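Local coordinates for Lin0012 protein (Listeria innocua, PDB 3K17) that probably phosphorylates phosphomevalonate with ATP, as a GHMP-family kinase of the mevalonate pathway to isopentenyl diphosphate, at residues P12-Y16 with Y115-S119; T214-T220 with D320-S326; G221-T226 with S316-D320. One frame throughout, in Å; residues are numbered along the deposited sequence.

In the fold
Contacts 1 and 2 are buried, and contact 3 lies at the surface. Contact 1 sets the loop before helix 119-135 against strand 7-18, with one backbone bond, a bent lysine and a leucine pair. Contact 2 pairs the two middle strands of the antiparallel sheet and is rich in backbone bonds and aromatic packing. Contact 3 continues past the end of that pair, where two loops meet through one backbone bond, a valine and a water. Contacts 2 and 3 share D320, and contact 3 is nested inside the chain loop closed by contact 2. Contact 1 touches both: Y115 packs on W219, and G116 on D320.

Contact 1 of 3, residues P12-Y16 with Y115-S119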
# COMPACT_ATOMS: atom_id res chain seq x y z
N PRO A 12 -5.73 34.68 -23.33
CA PRO A 12 -4.65 34.56 -24.31
C PRO A 12 -3.48 33.75 -23.77
O PRO A 12 -3.28 33.68 -22.55
CB PRO A 12 -4.27 36.02 -24.56
CG PRO A 12 -4.43 36.62 -23.18
CD PRO A 12 -5.74 36.02 -22.71
N GLY A 13 -2.72 33.14 -24.68
CA GLY A 13 -1.55 32.38 -24.29
C GLY A 13 -0.45 33.39 -24.01
O GLY A 13 -0.65 34.59 -24.18
N LYS A 14 0.73 32.92 -23.60
CA LYS A 14 1.82 33.82 -23.27
C LYS A 14 3.15 33.40 -23.87
O LYS A 14 3.36 32.24 -24.20
CB LYS A 14 1.99 33.90 -21.75
CG LYS A 14 2.51 32.59 -21.13
CD LYS A 14 4.05 32.55 -21.00
CE LYS A 14 4.60 31.12 -20.95
NZ LYS A 14 4.60 30.50 -22.32
N LEU A 15 4.05 34.37 -23.97
CA LEU A 15 5.39 34.14 -24.49
C LEU A 15 6.37 35.03 -23.74
O LEU A 15 6.21 36.25 -23.72
CB LEU A 15 5.46 34.48 -25.98
CG LEU A 15 4.96 33.40 -26.96
CD1 LEU A 15 4.98 33.94 -28.38
CD2 LEU A 15 5.85 32.16 -26.84
N TYR A 16 7.37 34.41 -23.12
CA TYR A 16 8.39 35.18 -22.44
C TYR A 16 9.18 35.85 -23.55
O TYR A 16 9.41 35.24 -24.61
CB TYR A 16 9.32 34.27 -21.64
CG TYR A 16 8.85 34.03 -20.22
CD1 TYR A 16 9.13 34.95 -19.21
CD2 TYR A 16 8.09 32.91 -19.89
CE1 TYR A 16 8.66 34.77 -17.92
CE2 TYR A 16 7.62 32.71 -18.60
CZ TYR A 16 7.91 33.65 -17.62
OH TYR A 16 7.44 33.49 -16.34
N TYR A 115 1.98 24.16 -27.98
CA TYR A 115 2.95 25.08 -28.58
C TYR A 115 3.91 25.62 -27.53
O TYR A 115 4.99 26.12 -27.86
CB TYR A 115 2.25 26.28 -29.21
CG TYR A 115 1.57 26.00 -30.53
CD1 TYR A 115 2.24 25.36 -31.56
CD2 TYR A 115 0.27 26.43 -30.75
CE1 TYR A 115 1.63 25.16 -32.80
CE2 TYR A 115 -0.35 26.23 -31.98
CZ TYR A 115 0.34 25.60 -33.00
OH TYR A 115 -0.27 25.44 -34.22
N GLY A 116 3.52 25.51 -26.27
CA GLY A 116 4.34 26.04 -25.19
C GLY A 116 3.95 27.49 -24.96
O GLY A 116 4.79 28.36 -24.75
N LEU A 117 2.64 27.74 -24.99
CA LEU A 117 2.11 29.09 -24.80
C LEU A 117 1.51 29.32 -23.42
O LEU A 117 0.70 30.23 -23.24
CB LEU A 117 1.09 29.39 -25.90
CG LEU A 117 1.75 29.32 -27.28
CD1 LEU A 117 0.74 29.44 -28.41
CD2 LEU A 117 2.78 30.44 -27.36
N GLY A 118 1.90 28.49 -22.45
CA GLY A 118 1.39 28.65 -21.09
C GLY A 118 0.05 28.00 -20.84
O GLY A 118 -0.81 28.56 -20.16
N SER A 119 -0.14 26.80 -21.38
CA SER A 119 -1.41 26.10 -21.21
C SER A 119 -1.92 26.05 -19.78
O SER A 119 -3.08 26.34 -19.54
CB SER A 119 -1.31 24.68 -21.79
OG SER A 119 -1.15 24.73 -23.19
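The backbones meet at G13 and L117, whose CA atoms are 4.9 Å apart. The segment 12-16 is part of strand 7-18. The segment 115-119 is irregular and leads into helix 119-135, with G118 at the N-cap position. The N-H of K14 points at the L117 carbonyl, and K14 N to L117 O is 2.7 Å. The bond is nearly straight at the hydrogen (166°), but the donor sits above the carbonyl plane, 37° out of it. A CA-H...O contact runs the other way, with L117 CA 3.4 Å from K14 O. With one backbone hydrogen bond, the loop lies on the strand without extending the sheet.

K14 carries much of the side-chain contact. Its CG lies between the backbone N and the carbonyl carbon (chi1 69°), and the chain bends again at chi2 and chi4. This folds the lysine back alongside the loop. K14 CG comes to 3.6 Å from L117 O, and the bare G118 backbone lets it lie close beside the loop. K14 CE passes 4.1 Å from G118 CA. K14 NZ ends 3.2 Å from G116 O. Helix 162-169 lies against the same lysine, through D163, S166 and C167.

The apolar part is a leucine pair. The CD2 branch of L15 meets the CD2 branch of L117 at 3.6 Å, and the two side chains cross obliquely. L117 CD2 also rests 3.7 Å from K14 O, so the leucine packs on the strand backbone as well as on L15.

The run GLGSS, from G116 into helix 119-135, matches the glycine-rich phosphate-binding loop of GHMP kinases. Here it sits on the N-terminal strand that carries the PGK sequence, an arrangement consistent with the ATP site of this family.

Contact 2 of 3, residues T214-T220 with D320-S326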
# COMPACT_ATOMS: atom_id res chain seq x y z
N THR A 214 8.41 44.59 -36.02
CA THR A 214 7.52 43.44 -36.18
C THR A 214 7.97 42.27 -35.29
O THR A 214 9.14 41.90 -35.27
CB THR A 214 7.49 42.94 -37.65
OG1 THR A 214 7.03 43.99 -38.50
CG2 THR A 214 6.54 41.74 -37.80
N PHE A 215 7.02 41.68 -34.58
CA PHE A 215 7.30 40.54 -33.70
C PHE A 215 6.92 39.24 -34.42
O PHE A 215 5.78 39.08 -34.86
CB PHE A 215 6.49 40.67 -32.41
CG PHE A 215 6.86 39.67 -31.34
CD1 PHE A 215 8.11 39.72 -30.73
CD2 PHE A 215 5.93 38.73 -30.90
CE1 PHE A 215 8.43 38.86 -29.69
CE2 PHE A 215 6.24 37.86 -29.86
CZ PHE A 215 7.49 37.92 -29.25
N SER A 216 7.87 38.31 -34.52
CA SER A 216 7.61 37.04 -35.19
C SER A 216 7.69 35.86 -34.22
O SER A 216 8.57 35.81 -33.37
CB SER A 216 8.60 36.84 -36.34
OG SER A 216 8.39 37.80 -37.36
N VAL A 217 6.76 34.92 -34.36
CA VAL A 217 6.72 33.73 -33.50
C VAL A 217 6.92 32.47 -34.33
O VAL A 217 6.24 32.25 -35.33
CB VAL A 217 5.37 33.63 -32.75
CG1 VAL A 217 5.37 32.41 -31.82
CG2 VAL A 217 5.12 34.90 -31.94
N GLY A 218 7.88 31.64 -33.93
CA GLY A 218 8.15 30.40 -34.65
C GLY A 218 8.21 29.18 -33.75
O GLY A 218 9.01 29.13 -32.83
N TRP A 219 7.35 28.20 -34.01
CA TRP A 219 7.31 26.96 -33.21
C TRP A 219 8.31 25.95 -33.76
O TRP A 219 8.26 25.59 -34.94
CB TRP A 219 5.90 26.37 -33.24
CG TRP A 219 5.75 25.14 -32.40
CD1 TRP A 219 6.06 25.01 -31.07
CD2 TRP A 219 5.16 23.90 -32.80
NE1 TRP A 219 5.70 23.76 -30.62
CE2 TRP A 219 5.13 23.06 -31.66
CE3 TRP A 219 4.63 23.41 -34.01
CZ2 TRP A 219 4.61 21.75 -31.69
CZ3 TRP A 219 4.10 22.11 -34.04
CH2 TRP A 219 4.10 21.30 -32.88
N THR A 220 9.22 25.48 -32.91
CA THR A 220 10.24 24.53 -33.34
C THR A 220 9.70 23.12 -33.50
O THR A 220 10.43 22.23 -33.95
CB THR A 220 11.41 24.49 -32.34
OG1 THR A 220 10.94 23.97 -31.10
CG2 THR A 220 11.99 25.88 -32.14
N ASP A 320 9.82 24.18 -27.92
CA ASP A 320 8.73 25.14 -27.90
C ASP A 320 8.96 26.26 -28.92
O ASP A 320 9.46 25.99 -30.02
CB ASP A 320 8.54 25.72 -26.49
CG ASP A 320 7.93 24.71 -25.53
OD1 ASP A 320 7.35 23.70 -26.00
OD2 ASP A 320 8.01 24.93 -24.30
N CYS A 321 8.62 27.50 -28.58
CA CYS A 321 8.78 28.59 -29.53
C CYS A 321 9.99 29.48 -29.38
O CYS A 321 10.54 29.65 -28.28
CB CYS A 321 7.55 29.51 -29.51
SG CYS A 321 5.98 28.73 -29.94
N GLY A 322 10.40 30.04 -30.51
CA GLY A 322 11.49 31.00 -30.54
C GLY A 322 10.78 32.27 -31.00
O GLY A 322 9.70 32.18 -31.59
N ILE A 323 11.35 33.45 -30.73
CA ILE A 323 10.72 34.71 -31.12
C ILE A 323 11.74 35.66 -31.74
O ILE A 323 12.94 35.49 -31.54
CB ILE A 323 10.08 35.44 -29.91
CG1 ILE A 323 11.17 35.71 -28.86
CG2 ILE A 323 8.94 34.61 -29.34
CD1 ILE A 323 10.71 36.54 -27.69
N ALA A 324 11.26 36.66 -32.47
CA ALA A 324 12.15 37.62 -33.09
C ALA A 324 11.52 38.99 -33.37
O ALA A 324 10.30 39.12 -33.47
CB ALA A 324 12.69 37.05 -34.40
N PHE A 325 12.39 39.99 -33.47
CA PHE A 325 12.00 41.37 -33.79
C PHE A 325 12.72 41.70 -35.10
O PHE A 325 13.92 41.44 -35.22
CB PHE A 325 12.48 42.33 -32.70
CG PHE A 325 11.66 42.30 -31.45
CD1 PHE A 325 10.39 42.87 -31.42
CD2 PHE A 325 12.15 41.70 -30.30
CE1 PHE A 325 9.62 42.85 -30.25
CE2 PHE A 325 11.39 41.67 -29.12
CZ PHE A 325 10.13 42.25 -29.10
N SER A 326 12.00 42.26 -36.07
CA SER A 326 12.59 42.62 -37.37
C SER A 326 12.37 44.09 -37.73
O SER A 326 11.36 44.69 -37.36
CB SER A 326 12.02 41.73 -38.48
OG SER A 326 12.46 40.38 -38.34
O HOH W 1 10.23 39.47 -36.66
O HOH W 2 6.26 22.73 -28.18
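F215 and F325 meet through different first torsions: F215 CG is anti to its backbone N (chi1 -171°), and F325 CG is beside its own, anti to the carbonyl carbon (chi1 -76°). F215 CD1 then lies over one face of the F325 ring, toward its rim, 3.5 Å from F325 CE1. The ring planes are oblique, at 52°. The far end of F215 reaches I323, with F215 CZ 3.6 Å from I323 CG2. C321 SG stands 3.9 Å from W219 CD1, oblique to the indole.

G218 with G322 and S216 with A324 are antiparallel hydrogen-bonded pairs with two bonds each. On the face of S216 and S326, one water bridges S216 OG, S326 OG and T214 O. Another lies in plane at the indole edge, 2.7 Å from W219 NE1 and 2.6 Å from D320 OD1.

The phenylalanine face is apolar: V217 and C321 touch L15, and I323 and F325 touch V17. The T214, S216, A324 and S326 face is mixed and lies on helix 329-341. D320 O accepts from T220 N (2.9 Å) and, on a lone pair, T220 OG1 (2.7 Å), tying the chains where regular pairing ends.

Contact 3 of 3, residues G221-T226 with S316-D320; sequences GTPVST and SGGGD
The two loops meet at T222 and G319, whose CA atoms are 4.8 Å apart, and D320 N gives T222 O a 2.8 Å hydrogen bond that is almost straight (178°) and in the carbonyl plane.

V224 is the main side chain. Its CG1 is anti to the backbone N (chi1 177°) and goes to the serine end of the other loop, 3.6 Å from S316 OG. V224 CG2 goes to the glycine end and presses on the backbone, 3.3 Å from G319 CA. This is tighter than usual van der Waals contact. The bare glycine backbone lets the valine branch lie directly on the chain.

The carboxylate of D320 stands beside the same valine, with D320 CG 3.7 Å from V224 CG2. A water joins the two residues: it accepts from V224 N at 3.1 Å and donates to D320 OD1 at 2.6 Å. S316 OG stays within its own loop and donates to the carbonyl of the next residue, G317 O, at 3.0 Å, while S316 O is hydrogen-bonded to Y21 OH.

The loop 316-320 belongs to the glycine-rich run before strand 321-326, which probably corresponds to the third conserved motif of GHMP kinases, within the family's C-terminal range.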
# COMPACT_ATOMS: atom_id res chain seq x y z
N GLY A 221 8.45 22.91 -33.12
CA GLY A 221 7.84 21.59 -33.25
C GLY A 221 8.41 20.56 -32.31
O GLY A 221 8.30 19.35 -32.53
N THR A 222 9.04 21.05 -31.25
CA THR A 222 9.66 20.17 -30.27
C THR A 222 9.06 20.45 -28.90
O THR A 222 9.30 21.50 -28.30
CB THR A 222 11.18 20.41 -30.21
OG1 THR A 222 11.73 20.32 -31.53
CG2 THR A 222 11.85 19.39 -29.30
N PRO A 223 8.22 19.53 -28.40
CA PRO A 223 7.64 19.78 -27.08
C PRO A 223 8.74 19.74 -26.02
O PRO A 223 9.76 19.07 -26.20
CB PRO A 223 6.63 18.65 -26.94
CG PRO A 223 6.12 18.52 -28.36
CD PRO A 223 7.42 18.55 -29.15
N VAL A 224 8.54 20.47 -24.94
CA VAL A 224 9.55 20.50 -23.89
C VAL A 224 9.04 19.99 -22.56
O VAL A 224 7.99 20.42 -22.08
CB VAL A 224 10.10 21.92 -23.68
CG1 VAL A 224 11.10 21.92 -22.53
CG2 VAL A 224 10.77 22.41 -24.95
N SER A 225 9.80 19.07 -21.97
CA SER A 225 9.48 18.53 -20.67
C SER A 225 10.20 19.47 -19.71
O SER A 225 11.28 19.16 -19.21
CB SER A 225 10.02 17.10 -20.53
OG SER A 225 11.40 17.05 -20.83
N THR A 226 9.61 20.64 -19.51
CA THR A 226 10.17 21.68 -18.65
C THR A 226 10.86 21.16 -17.40
O THR A 226 11.99 21.56 -17.10
CB THR A 226 9.07 22.67 -18.21
OG1 THR A 226 8.42 23.20 -19.36
CG2 THR A 226 9.68 23.81 -17.40
N SER A 316 11.52 28.32 -21.46
CA SER A 316 12.53 27.37 -21.02
C SER A 316 13.54 27.00 -22.10
O SER A 316 14.64 26.55 -21.79
CB SER A 316 11.85 26.09 -20.54
OG SER A 316 11.26 25.40 -21.63
N GLY A 317 13.17 27.20 -23.36
CA GLY A 317 14.07 26.81 -24.43
C GLY A 317 14.01 25.29 -24.50
O GLY A 317 13.09 24.69 -23.94
N GLY A 318 14.96 24.66 -25.18
CA GLY A 318 14.94 23.22 -25.29
C GLY A 318 13.91 22.76 -26.31
O GLY A 318 13.81 21.58 -26.62
N GLY A 319 13.16 23.73 -26.84
CA GLY A 319 12.13 23.44 -27.81
C GLY A 319 11.09 24.54 -27.75
O GLY A 319 11.43 25.71 -27.54
N ASP A 320 9.82 24.18 -27.92
CA ASP A 320 8.73 25.14 -27.90
C ASP A 320 8.96 26.26 -28.92
O ASP A 320 9.46 25.99 -30.02
CB ASP A 320 8.54 25.72 -26.49
CG ASP A 320 7.93 24.71 -25.53
OD1 ASP A 320 7.35 23.70 -26.00
OD2 ASP A 320 8.01 24.93 -24.30
O HOH W 3 5.93 22.09 -24.62